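PDB 3GVA: alkyltransferase-like protein 1 from Schizosaccharomyces pombe, which recognises DNA carrying O6-alkylguanine lesions, bends it and flips the damaged base into a hydrophobic pocket, presenting the lesion to nucleotide excision repair. Local coordinates for residues K21-Y25 and R58-S62; F6-Y11 and V41-H47; E27-Y31 and Y104-P108. Residue numbers count along the deposited sequence, not the author numbering.

Interaction 1 (K21-Y25 and R58-S62)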
ATOM      1  N   LYS A  21      -9.544  -2.263   3.241  1.00 21.60           N
ATOM      2  CA  LYS A  21      -9.440  -1.223   2.218  1.00 21.14           C
ATOM      3  C   LYS A  21      -7.977  -0.995   1.850  1.00 20.01           C
ATOM      4  O   LYS A  21      -7.082  -1.472   2.537  1.00 16.51           O
ATOM      5  CB  LYS A  21     -10.049   0.084   2.729  1.00 24.30           C
ATOM      6  CG  LYS A  21     -11.550   0.014   2.986  1.00 31.82           C
ATOM      7  CD  LYS A  21     -12.317  -0.160   1.692  1.00 35.24           C
ATOM      8  CE  LYS A  21     -13.813  -0.254   1.938  1.00 39.04           C
ATOM      9  NZ  LYS A  21     -14.546  -0.469   0.655  1.00 41.20           N
ATOM     10  N   VAL A  22      -7.729  -0.271   0.763  1.00 16.04           N
ATOM     11  CA  VAL A  22      -6.356  -0.003   0.349  1.00 15.42           C
ATOM     12  C   VAL A  22      -6.197   1.424  -0.146  1.00 19.14           C
ATOM     13  O   VAL A  22      -7.180   2.140  -0.338  1.00 20.72           O
ATOM     14  CB  VAL A  22      -5.889  -0.972  -0.789  1.00 18.05           C
ATOM     15  CG1 VAL A  22      -6.058  -2.426  -0.346  1.00 18.98           C
ATOM     16  CG2 VAL A  22      -6.671  -0.712  -2.079  1.00 17.54           C
ATOM     17  N   SER A  23      -4.955   1.843  -0.345  1.00 17.41           N
ATOM     18  CA  SER A  23      -4.690   3.176  -0.857  1.00 18.61           C
ATOM     19  C   SER A  23      -3.402   3.124  -1.670  1.00 18.52           C
ATOM     20  O   SER A  23      -2.822   2.045  -1.854  1.00 17.60           O
ATOM     21  CB  SER A  23      -4.570   4.190   0.286  1.00 23.52           C
ATOM     22  OG  SER A  23      -4.618   5.513  -0.225  1.00 27.13           O
ATOM     23  N   THR A  24      -2.960   4.276  -2.166  1.00 19.83           N
ATOM     24  CA  THR A  24      -1.743   4.339  -2.974  1.00 18.18           C
ATOM     25  C   THR A  24      -0.847   5.498  -2.534  1.00 21.03           C
ATOM     26  O   THR A  24      -1.280   6.387  -1.789  1.00 21.55           O
ATOM     27  CB  THR A  24      -2.080   4.535  -4.465  1.00 18.19           C
ATOM     28  OG1 THR A  24      -2.773   5.779  -4.627  1.00 21.63           O
ATOM     29  CG2 THR A  24      -2.966   3.413  -4.972  1.00 17.49           C
ATOM     30  N   TYR A  25       0.396   5.494  -3.005  1.00 16.19           N
ATOM     31  CA  TYR A  25       1.334   6.553  -2.663  1.00 18.95           C
ATOM     32  C   TYR A  25       0.747   7.916  -3.026  1.00 20.00           C
ATOM     33  O   TYR A  25       0.816   8.866  -2.241  1.00 18.35           O
ATOM     34  CB  TYR A  25       2.663   6.376  -3.407  1.00 21.34           C
ATOM     35  CG  TYR A  25       3.425   5.110  -3.078  1.00 22.59           C
ATOM     36  CD1 TYR A  25       3.226   4.444  -1.871  1.00 23.39           C
ATOM     37  CD2 TYR A  25       4.373   4.600  -3.961  1.00 22.13           C
ATOM     38  CE1 TYR A  25       3.952   3.296  -1.551  1.00 24.53           C
ATOM     39  CE2 TYR A  25       5.109   3.457  -3.652  1.00 25.62           C
ATOM     40  CZ  TYR A  25       4.891   2.810  -2.445  1.00 27.52           C
ATOM     41  OH  TYR A  25       5.614   1.681  -2.131  1.00 29.39           O
ATOM     42  N   ARG A  58      -1.744  -2.433   3.122  1.00 16.12           N
ATOM     43  CA  ARG A  58      -2.913  -1.777   2.540  1.00 15.09           C
ATOM     44  C   ARG A  58      -2.547  -0.716   1.503  1.00 18.64           C
ATOM     45  O   ARG A  58      -3.419  -0.077   0.924  1.00 19.88           O
ATOM     46  CB  ARG A  58      -3.780  -1.162   3.642  1.00 17.80           C
ATOM     47  CG  ARG A  58      -4.426  -2.223   4.526  1.00 20.09           C
ATOM     48  CD  ARG A  58      -5.232  -1.632   5.660  1.00 17.73           C
ATOM     49  NE  ARG A  58      -5.570  -2.673   6.626  1.00 22.66           N
ATOM     50  CZ  ARG A  58      -5.790  -2.454   7.920  1.00 23.70           C
ATOM     51  NH1 ARG A  58      -5.720  -1.224   8.410  1.00 19.69           N
ATOM     52  NH2 ARG A  58      -6.032  -3.475   8.732  1.00 21.47           N
ATOM     53  N   VAL A  59      -1.257  -0.527   1.268  1.00 19.73           N
ATOM     54  CA  VAL A  59      -0.809   0.437   0.266  1.00 21.96           C
ATOM     55  C   VAL A  59      -0.334  -0.365  -0.957  1.00 23.06           C
ATOM     56  O   VAL A  59       0.555  -1.210  -0.848  1.00 19.60           O
ATOM     57  CB  VAL A  59       0.348   1.318   0.814  1.00 17.59           C
ATOM     58  CG1 VAL A  59       0.726   2.386  -0.204  1.00 19.71           C
ATOM     59  CG2 VAL A  59      -0.082   1.989   2.115  1.00 17.87           C
ATOM     60  N   ILE A  60      -0.950  -0.123  -2.113  1.00 20.25           N
ATOM     61  CA  ILE A  60      -0.590  -0.848  -3.330  1.00 25.88           C
ATOM     62  C   ILE A  60      -0.362   0.138  -4.461  1.00 24.44           C
ATOM     63  O   ILE A  60      -0.723   1.302  -4.340  1.00 25.47           O
ATOM     64  CB  ILE A  60      -1.718  -1.819  -3.762  1.00 28.25           C
ATOM     65  CG1 ILE A  60      -2.985  -1.034  -4.119  1.00 26.33           C
ATOM     66  CG2 ILE A  60      -2.022  -2.795  -2.637  1.00 35.50           C
ATOM     67  CD1 ILE A  60      -4.122  -1.903  -4.632  1.00 34.51           C
ATOM     68  N   ASN A  61       0.227  -0.309  -5.567  1.00 26.64           N
ATOM     69  CA  ASN A  61       0.435   0.627  -6.659  1.00 27.62           C
ATOM     70  C   ASN A  61      -0.887   0.918  -7.359  1.00 25.62           C
ATOM     71  O   ASN A  61      -1.851   0.150  -7.253  1.00 19.59           O
ATOM     72  CB  ASN A  61       1.508   0.119  -7.640  1.00 42.08           C
ATOM     73  CG  ASN A  61       1.223  -1.258  -8.168  1.00 44.71           C
ATOM     74  OD1 ASN A  61       0.276  -1.461  -8.925  1.00 48.56           O
ATOM     75  ND2 ASN A  61       2.054  -2.224  -7.779  1.00 46.86           N
ATOM     76  N   SER A  62      -0.927   2.051  -8.050  1.00 29.38           N
ATOM     77  CA  SER A  62      -2.117   2.518  -8.750  1.00 29.21           C
ATOM     78  C   SER A  62      -2.751   1.526  -9.719  1.00 29.88           C
ATOM     79  O   SER A  62      -3.964   1.574  -9.949  1.00 28.74           O
ATOM     80  CB  SER A  62      -1.790   3.812  -9.499  1.00 33.04           C
ATOM     81  OG  SER A  62      -1.144   4.729  -8.638  1.00 42.56           O
TER
HETATM   82  O   HOH W   1      -2.860   6.690  -7.252  1.00 26.10           O
HETATM   83  O   HOH W   2       1.117   3.235  -4.692  1.00 20.15           O
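Two irregular segments can be joined by very little sheet, as K21-Y25 and R58-S62 illustrate. Lys-21 contributes mainly its carbonyl O, 3.4 Å from Arg-58 CG; the charge of Arg-58 is met by Glu-85. Val-22 packs CG2 against Ile-60 CD1 at 3.8 Å. Ser-23 carries the backbone link: its N donates to Arg-58 O (2.8 Å), and its O accepts from Ile-60 N (2.9 Å), the pattern of a single parallel bridge with Val-59. Thr-24 follows as the N-cap of helix 25-31, its OG1 binding Glu-27 N, while one water joins OG1 to Ser-62 OG. A second water accepts from Tyr-25 N and donates to Ile-60 O. Tyr-25, inferred to be required for phosphate rotation and nucleotide flipping, brings CE1 within 3.6 Å of Val-59 CG1. The bridge thus ties the start of the helix-turn-helix to the end of the Pro-X-His-Arg motif, whose X position is the reactive cysteine in true alkyltransferases and a tryptophan here.

Interaction 2 (F6-Y11 and V41-H47)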
ATOM      1  N   PHE A   6       8.157  13.948   7.960  1.00 23.95           N
ATOM      2  CA  PHE A   6       7.259  13.594   6.861  1.00 21.08           C
ATOM      3  C   PHE A   6       6.900  12.111   6.918  1.00 20.51           C
ATOM      4  O   PHE A   6       5.751  11.738   6.713  1.00 20.22           O
ATOM      5  CB  PHE A   6       7.907  13.901   5.503  1.00 20.09           C
ATOM      6  CG  PHE A   6       7.057  13.503   4.323  1.00 20.56           C
ATOM      7  CD1 PHE A   6       5.864  14.172   4.048  1.00 20.62           C
ATOM      8  CD2 PHE A   6       7.433  12.442   3.500  1.00 21.06           C
ATOM      9  CE1 PHE A   6       5.059  13.786   2.977  1.00 22.18           C
ATOM     10  CE2 PHE A   6       6.636  12.049   2.427  1.00 20.48           C
ATOM     11  CZ  PHE A   6       5.446  12.721   2.165  1.00 22.68           C
ATOM     12  N   TYR A   7       7.893  11.267   7.184  1.00 18.90           N
ATOM     13  CA  TYR A   7       7.675   9.830   7.257  1.00 22.21           C
ATOM     14  C   TYR A   7       6.616   9.483   8.297  1.00 19.43           C
ATOM     15  O   TYR A   7       5.721   8.687   8.032  1.00 16.09           O
ATOM     16  CB  TYR A   7       8.989   9.106   7.588  1.00 26.71           C
ATOM     17  CG  TYR A   7       9.934   8.934   6.414  1.00 31.73           C
ATOM     18  CD1 TYR A   7       9.783   9.681   5.246  1.00 34.29           C
ATOM     19  CD2 TYR A   7      10.988   8.020   6.477  1.00 34.43           C
ATOM     20  CE1 TYR A   7      10.663   9.526   4.165  1.00 36.46           C
ATOM     21  CE2 TYR A   7      11.875   7.856   5.407  1.00 36.42           C
ATOM     22  CZ  TYR A   7      11.705   8.610   4.254  1.00 39.10           C
ATOM     23  OH  TYR A   7      12.575   8.450   3.198  1.00 38.74           O
ATOM     24  N   THR A   8       6.717  10.090   9.476  1.00 19.63           N
ATOM     25  CA  THR A   8       5.754   9.827  10.540  1.00 18.60           C
ATOM     26  C   THR A   8       4.342  10.265  10.141  1.00 18.49           C
ATOM     27  O   THR A   8       3.354   9.637  10.530  1.00 20.51           O
ATOM     28  CB  THR A   8       6.173  10.527  11.854  1.00 20.77           C
ATOM     29  OG1 THR A   8       6.131  11.949  11.690  1.00 28.72           O
ATOM     30  CG2 THR A   8       7.598  10.127  12.219  1.00 18.15           C
ATOM     31  N   LYS A   9       4.252  11.329   9.352  1.00 17.62           N
ATOM     32  CA  LYS A   9       2.965  11.843   8.883  1.00 18.84           C
ATOM     33  C   LYS A   9       2.370  10.849   7.882  1.00 19.34           C
ATOM     34  O   LYS A   9       1.147  10.660   7.801  1.00 14.21           O
ATOM     35  CB  LYS A   9       3.171  13.204   8.215  1.00 34.59           C
ATOM     36  CG  LYS A   9       1.906  14.036   8.086  1.00 44.23           C
ATOM     37  CD  LYS A   9       2.189  15.375   7.416  1.00 50.93           C
ATOM     38  CE  LYS A   9       0.987  16.304   7.509  1.00 56.00           C
ATOM     39  NZ  LYS A   9      -0.266  15.673   6.996  1.00 60.32           N
ATOM     40  N   VAL A  10       3.255  10.217   7.112  1.00 20.81           N
ATOM     41  CA  VAL A  10       2.845   9.222   6.133  1.00 18.88           C
ATOM     42  C   VAL A  10       2.337   7.991   6.882  1.00 19.07           C
ATOM     43  O   VAL A  10       1.262   7.476   6.576  1.00 15.89           O
ATOM     44  CB  VAL A  10       4.031   8.817   5.222  1.00 18.02           C
ATOM     45  CG1 VAL A  10       3.688   7.555   4.444  1.00 17.41           C
ATOM     46  CG2 VAL A  10       4.354   9.962   4.248  1.00 21.35           C
ATOM     47  N   TYR A  11       3.109   7.526   7.868  1.00 16.46           N
ATOM     48  CA  TYR A  11       2.702   6.352   8.636  1.00 19.43           C
ATOM     49  C   TYR A  11       1.379   6.579   9.345  1.00 16.85           C
ATOM     50  O   TYR A  11       0.556   5.672   9.407  1.00 18.34           O
ATOM     51  CB  TYR A  11       3.790   5.945   9.640  1.00 17.48           C
ATOM     52  CG  TYR A  11       5.136   5.708   8.976  1.00 19.64           C
ATOM     53  CD1 TYR A  11       5.214   5.327   7.627  1.00 20.93           C
ATOM     54  CD2 TYR A  11       6.326   5.874   9.681  1.00 19.74           C
ATOM     55  CE1 TYR A  11       6.447   5.125   7.003  1.00 17.34           C
ATOM     56  CE2 TYR A  11       7.562   5.669   9.072  1.00 19.49           C
ATOM     57  CZ  TYR A  11       7.612   5.297   7.733  1.00 20.41           C
ATOM     58  OH  TYR A  11       8.827   5.107   7.122  1.00 23.02           O
ATOM     59  N   VAL A  41       6.528   9.566  -0.417  1.00 26.50           N
ATOM     60  CA  VAL A  41       5.647   8.662   0.315  1.00 26.28           C
ATOM     61  C   VAL A  41       6.150   7.243   0.055  1.00 27.29           C
ATOM     62  O   VAL A  41       6.278   6.436   0.980  1.00 24.35           O
ATOM     63  CB  VAL A  41       4.191   8.780  -0.177  1.00 23.10           C
ATOM     64  CG1 VAL A  41       3.329   7.665   0.428  1.00 19.29           C
ATOM     65  CG2 VAL A  41       3.635  10.134   0.200  1.00 18.41           C
ATOM     66  N   GLY A  42       6.440   6.946  -1.212  1.00 23.07           N
ATOM     67  CA  GLY A  42       6.945   5.627  -1.560  1.00 21.68           C
ATOM     68  C   GLY A  42       8.232   5.304  -0.819  1.00 21.74           C
ATOM     69  O   GLY A  42       8.468   4.168  -0.417  1.00 20.33           O
ATOM     70  N   GLN A  43       9.067   6.315  -0.630  1.00 22.07           N
ATOM     71  CA  GLN A  43      10.330   6.151   0.076  1.00 24.51           C
ATOM     72  C   GLN A  43      10.052   5.847   1.552  1.00 23.76           C
ATOM     73  O   GLN A  43      10.662   4.956   2.144  1.00 20.35           O
ATOM     74  CB  GLN A  43      11.153   7.432  -0.060  1.00 47.99           C
ATOM     75  CG  GLN A  43      12.637   7.220  -0.319  1.00 58.51           C
ATOM     76  CD  GLN A  43      12.907   6.433  -1.590  1.00 61.38           C
ATOM     77  OE1 GLN A  43      12.390   6.762  -2.656  1.00 67.57           O
ATOM     78  NE2 GLN A  43      13.727   5.391  -1.482  1.00 59.77           N
ATOM     79  N   ALA A  44       9.128   6.592   2.145  1.00 24.85           N
ATOM     80  CA  ALA A  44       8.770   6.373   3.545  1.00 27.15           C
ATOM     81  C   ALA A  44       8.329   4.927   3.747  1.00 26.15           C
ATOM     82  O   ALA A  44       8.751   4.255   4.690  1.00 27.46           O
ATOM     83  CB  ALA A  44       7.641   7.314   3.956  1.00 25.09           C
ATOM     84  N   MET A  45       7.475   4.456   2.845  1.00 28.01           N
ATOM     85  CA  MET A  45       6.949   3.100   2.920  1.00 27.12           C
ATOM     86  C   MET A  45       8.037   2.058   2.723  1.00 28.98           C
ATOM     87  O   MET A  45       8.024   1.000   3.360  1.00 28.85           O
ATOM     88  CB  MET A  45       5.843   2.904   1.873  1.00 16.98           C
ATOM     89  CG  MET A  45       4.632   3.780   2.108  1.00 18.22           C
ATOM     90  SD  MET A  45       4.080   3.635   3.819  1.00 22.73           S
ATOM     91  CE  MET A  45       3.410   1.960   3.793  1.00 19.79           C
ATOM     92  N   LYS A  46       8.988   2.362   1.851  1.00 24.44           N
ATOM     93  CA  LYS A  46      10.072   1.428   1.580  1.00 29.98           C
ATOM     94  C   LYS A  46      11.084   1.334   2.720  1.00 28.81           C
ATOM     95  O   LYS A  46      11.783   0.333   2.849  1.00 29.30           O
ATOM     96  CB  LYS A  46      10.767   1.801   0.267  1.00 46.41           C
ATOM     97  CG  LYS A  46       9.836   1.717  -0.940  1.00 52.42           C
ATOM     98  CD  LYS A  46      10.566   1.932  -2.258  1.00 57.26           C
ATOM     99  CE  LYS A  46      11.504   0.773  -2.572  1.00 61.07           C
ATOM    100  NZ  LYS A  46      12.032   0.836  -3.969  1.00 61.80           N
ATOM    101  N   HIS A  47      11.142   2.357   3.564  1.00 33.36           N
ATOM    102  CA  HIS A  47      12.078   2.351   4.684  1.00 36.28           C
ATOM    103  C   HIS A  47      11.501   1.747   5.965  1.00 35.16           C
ATOM    104  O   HIS A  47      12.173   1.724   6.994  1.00 35.59           O
ATOM    105  CB  HIS A  47      12.580   3.770   4.961  1.00 68.79           C
ATOM    106  CG  HIS A  47      13.402   4.345   3.848  1.00 76.12           C
ATOM    107  ND1 HIS A  47      13.962   5.604   3.909  1.00 78.61           N
ATOM    108  CD2 HIS A  47      13.758   3.834   2.644  1.00 78.43           C
ATOM    109  CE1 HIS A  47      14.626   5.844   2.792  1.00 78.71           C
ATOM    110  NE2 HIS A  47      14.518   4.787   2.008  1.00 81.80           N
TER
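Tyr-7 and Ala-44, the two residues most deeply engaged here, show a small residue serving as the seat for an aromatic ring. Their CA atoms are 5.2 Å apart, and the local axes of F6-Y11 and V41-K46 approach to 9.3 Å and cross at -82°. The Tyr-7 ring lies flat over Ala-44: CA of Ala-44 sits 3.6 Å from the ring centroid, almost on the normal, as a CH-pi contact, and Ala-44 CB reaches Tyr-7 CD1 at 3.4 Å. One turn further along helix 3-14, Val-10 CG1 stands 4.0 Å from Ala-44 CB, Val-41 CG1 and Met-45 SD. Phe-6 CZ extends the apolar seam to Val-41 CG2 (3.7 Å), and Met-45 SD meets the edge of the Tyr-11 ring in a Met-aromatic contact. Helix 38-46 is the second helix of the helix-turn-helix and bears the Arg-39 finger. The hydrogen bond from Tyr-11 OH to Ala-44 O (2.6 Å) gives this mainly apolar crossing a directional tie near the C-terminal end of helix 38-46.

Interaction 3 (E27-Y31 and Y104-P108)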
ATOM      1  N   GLU A  27      -2.478   8.801  -3.515  1.00 24.76           N
ATOM      2  CA  GLU A  27      -3.641   9.129  -2.700  1.00 24.39           C
ATOM      3  C   GLU A  27      -3.215   9.611  -1.320  1.00 22.64           C
ATOM      4  O   GLU A  27      -3.738  10.600  -0.806  1.00 19.62           O
ATOM      5  CB  GLU A  27      -4.547   7.902  -2.555  1.00 24.26           C
ATOM      6  CG  GLU A  27      -5.301   7.526  -3.809  1.00 31.58           C
ATOM      7  CD  GLU A  27      -6.337   8.566  -4.189  1.00 37.29           C
ATOM      8  OE1 GLU A  27      -6.155   9.245  -5.220  1.00 38.30           O
ATOM      9  OE2 GLU A  27      -7.332   8.708  -3.450  1.00 37.34           O
ATOM     10  N   ILE A  28      -2.262   8.911  -0.717  1.00 17.56           N
ATOM     11  CA  ILE A  28      -1.797   9.281   0.615  1.00 19.82           C
ATOM     12  C   ILE A  28      -1.135  10.651   0.592  1.00 23.31           C
ATOM     13  O   ILE A  28      -1.376  11.478   1.477  1.00 23.51           O
ATOM     14  CB  ILE A  28      -0.804   8.237   1.166  1.00 20.91           C
ATOM     15  CG1 ILE A  28      -1.527   6.904   1.390  1.00 21.63           C
ATOM     16  CG2 ILE A  28      -0.157   8.744   2.455  1.00 22.14           C
ATOM     17  CD1 ILE A  28      -2.617   6.938   2.460  1.00 24.36           C
ATOM     18  N   ALA A  29      -0.310  10.894  -0.421  1.00 22.49           N
ATOM     19  CA  ALA A  29       0.381  12.175  -0.542  1.00 25.82           C
ATOM     20  C   ALA A  29      -0.622  13.318  -0.621  1.00 24.36           C
ATOM     21  O   ALA A  29      -0.435  14.354   0.003  1.00 27.52           O
ATOM     22  CB  ALA A  29       1.278  12.175  -1.773  1.00 35.36           C
ATOM     23  N   ARG A  30      -1.693  13.123  -1.382  1.00 29.79           N
ATOM     24  CA  ARG A  30      -2.722  14.146  -1.516  1.00 30.17           C
ATOM     25  C   ARG A  30      -3.521  14.248  -0.220  1.00 32.48           C
ATOM     26  O   ARG A  30      -3.996  15.326   0.151  1.00 32.16           O
ATOM     27  CB  ARG A  30      -3.653  13.818  -2.693  1.00 26.36           C
ATOM     28  CG  ARG A  30      -3.009  13.975  -4.075  1.00 22.57           C
ATOM     29  CD  ARG A  30      -4.022  13.790  -5.215  1.00 23.27           C
ATOM     30  NE  ARG A  30      -4.346  12.388  -5.500  1.00 26.18           N
ATOM     31  CZ  ARG A  30      -3.545  11.545  -6.153  1.00 26.98           C
ATOM     32  NH1 ARG A  30      -2.359  11.952  -6.594  1.00 25.84           N
ATOM     33  NH2 ARG A  30      -3.929  10.291  -6.374  1.00 24.77           N
ATOM     34  N   TYR A  31      -3.652  13.124   0.477  1.00 27.21           N
ATOM     35  CA  TYR A  31      -4.391  13.091   1.733  1.00 30.19           C
ATOM     36  C   TYR A  31      -3.686  13.857   2.862  1.00 28.77           C
ATOM     37  O   TYR A  31      -4.343  14.497   3.681  1.00 30.88           O
ATOM     38  CB  TYR A  31      -4.618  11.645   2.175  1.00 28.02           C
ATOM     39  CG  TYR A  31      -5.384  11.527   3.469  1.00 30.54           C
ATOM     40  CD1 TYR A  31      -6.710  11.940   3.555  1.00 32.85           C
ATOM     41  CD2 TYR A  31      -4.785  10.991   4.610  1.00 31.80           C
ATOM     42  CE1 TYR A  31      -7.424  11.822   4.743  1.00 32.06           C
ATOM     43  CE2 TYR A  31      -5.489  10.871   5.800  1.00 30.06           C
ATOM     44  CZ  TYR A  31      -6.808  11.286   5.856  1.00 32.69           C
ATOM     45  OH  TYR A  31      -7.517  11.151   7.023  1.00 33.53           O
ATOM     46  N   TYR A 104     -11.856  -1.589  -3.734  1.00 20.79           N
ATOM     47  CA  TYR A 104     -11.323  -1.563  -2.374  1.00 21.61           C
ATOM     48  C   TYR A 104     -10.664  -0.244  -1.983  1.00 21.26           C
ATOM     49  O   TYR A 104     -10.265  -0.059  -0.832  1.00 17.79           O
ATOM     50  CB  TYR A 104     -10.315  -2.701  -2.176  1.00 20.81           C
ATOM     51  CG  TYR A 104     -10.892  -4.073  -2.391  1.00 20.28           C
ATOM     52  CD1 TYR A 104     -10.884  -4.671  -3.654  1.00 20.86           C
ATOM     53  CD2 TYR A 104     -11.459  -4.778  -1.332  1.00 22.49           C
ATOM     54  CE1 TYR A 104     -11.429  -5.950  -3.851  1.00 22.15           C
ATOM     55  CE2 TYR A 104     -12.007  -6.047  -1.514  1.00 24.44           C
ATOM     56  CZ  TYR A 104     -11.986  -6.629  -2.771  1.00 24.50           C
ATOM     57  OH  TYR A 104     -12.484  -7.902  -2.926  1.00 23.16           O
ATOM     58  N   MET A 105     -10.547   0.663  -2.946  1.00 25.49           N
ATOM     59  CA  MET A 105      -9.948   1.971  -2.714  1.00 28.69           C
ATOM     60  C   MET A 105     -10.571   2.671  -1.508  1.00 29.91           C
ATOM     61  O   MET A 105     -11.792   2.784  -1.407  1.00 28.61           O
ATOM     62  CB  MET A 105     -10.149   2.848  -3.948  1.00 42.08           C
ATOM     63  CG  MET A 105      -9.688   4.275  -3.773  1.00 45.59           C
ATOM     64  SD  MET A 105      -7.918   4.410  -3.928  1.00 51.95           S
ATOM     65  CE  MET A 105      -7.813   4.883  -5.630  1.00 47.03           C
ATOM     66  N   TRP A 106      -9.726   3.149  -0.599  1.00 27.14           N
ATOM     67  CA  TRP A 106     -10.196   3.859   0.582  1.00 27.51           C
ATOM     68  C   TRP A 106     -10.657   5.242   0.175  1.00 29.24           C
ATOM     69  O   TRP A 106     -10.037   5.883  -0.671  1.00 29.41           O
ATOM     70  CB  TRP A 106      -9.072   4.006   1.610  1.00 25.46           C
ATOM     71  CG  TRP A 106      -9.429   4.872   2.792  1.00 24.45           C
ATOM     72  CD1 TRP A 106     -10.603   4.858   3.494  1.00 26.43           C
ATOM     73  CD2 TRP A 106      -8.580   5.821   3.455  1.00 25.04           C
ATOM     74  NE1 TRP A 106     -10.534   5.731   4.554  1.00 27.26           N
ATOM     75  CE2 TRP A 106      -9.305   6.334   4.554  1.00 26.19           C
ATOM     76  CE3 TRP A 106      -7.276   6.283   3.228  1.00 25.21           C
ATOM     77  CZ2 TRP A 106      -8.768   7.288   5.428  1.00 27.95           C
ATOM     78  CZ3 TRP A 106      -6.740   7.234   4.099  1.00 29.15           C
ATOM     79  CH2 TRP A 106      -7.490   7.724   5.188  1.00 28.04           C
ATOM     80  N   LYS A 107     -11.745   5.697   0.783  1.00 33.99           N
ATOM     81  CA  LYS A 107     -12.267   7.026   0.513  1.00 40.37           C
ATOM     82  C   LYS A 107     -12.371   7.789   1.835  1.00 42.00           C
ATOM     83  O   LYS A 107     -13.332   7.622   2.594  1.00 43.60           O
ATOM     84  CB  LYS A 107     -13.633   6.934  -0.169  1.00 62.31           C
ATOM     85  CG  LYS A 107     -13.617   7.428  -1.608  1.00 67.37           C
ATOM     86  CD  LYS A 107     -14.804   6.908  -2.397  1.00 70.28           C
ATOM     87  CE  LYS A 107     -14.674   5.414  -2.646  1.00 72.22           C
ATOM     88  NZ  LYS A 107     -13.397   5.093  -3.353  1.00 70.26           N
ATOM     89  N   PRO A 108     -11.359   8.621   2.134  1.00 35.64           N
ATOM     90  CA  PRO A 108     -11.298   9.430   3.359  1.00 38.42           C
ATOM     91  C   PRO A 108     -12.629  10.127   3.672  1.00 38.94           C
ATOM     92  O   PRO A 108     -13.199   9.864   4.756  1.00 37.33           O
ATOM     93  CB  PRO A 108     -10.183  10.426   3.048  1.00 39.62           C
ATOM     94  CG  PRO A 108      -9.243   9.602   2.204  1.00 38.10           C
ATOM     95  CD  PRO A 108     -10.185   8.870   1.275  1.00 34.78           C
TER
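This is a surface contact made wholly of side-chain packing, in which the C-terminal tail, Y104-P108, lies along one side of helix 25-31. No hydrogen bond spans the two segments, and only 238 Å² is buried between them. Its main element is aromatic: the edge of Trp-106 is directed at the face of Tyr-31 in a T-shaped pair, with ring centroids 5.0 Å apart, planes inclined at 66°, and Trp-106 CH2 3.7 Å from Tyr-31 CZ. Pro-108, the last residue modelled, adds its CB at 3.5 Å from Tyr-31 CE1, so that Tyr-31 is contacted by two alternate residues of the tail, the CA-to-CB bond of Lys-107 between them pointing away. Helix 25-31 is the first helix of the helix-turn-helix in this DNA-binding domain, and the tail therefore reaches back to a motif formed more than seventy residues earlier. Trp-106 also leans on Ile-17 and Pro-18, while Tyr-31 rests on Ala-13 of helix 3-14. Nearer the helix start, Ile-28 CD1 approaches the tryptophan edge at CZ3 (4.4 Å). Glu-27 contributes the aliphatic part of its side chain, CG lying 4.1 Å from Met-105 SD; its carboxylate is engaged within the helix, where OE1 forms a salt bridge with Arg-30 NH2 at 2.7 Å.

From the N terminus the chain runs through 6-11, 21-25, 27-31, 41-47, 58-62 and 104-108, opening all three contacts before closing any. Interaction 2 closes first, bringing helix 38-46 back to helix 3-14; interaction 1 closes next, at 58-62; interaction 3 closes at the end of the modelled chain. Every pair therefore crosses and none nests. The crossings are physical too: Tyr-25 of interaction 1 packs on Val-41, Gly-42 and Met-45 of interaction 2, and Val-41 meets Ile-28 and Ala-29 of 27-31. Val-22 probably hydrogen-bonds through its backbone to Tyr-104 and Trp-106, placing 21-25 between 58-62 and the tail. Together they tie helix 3-14, the helix-turn-helix, the loop after it and the C-terminal tail.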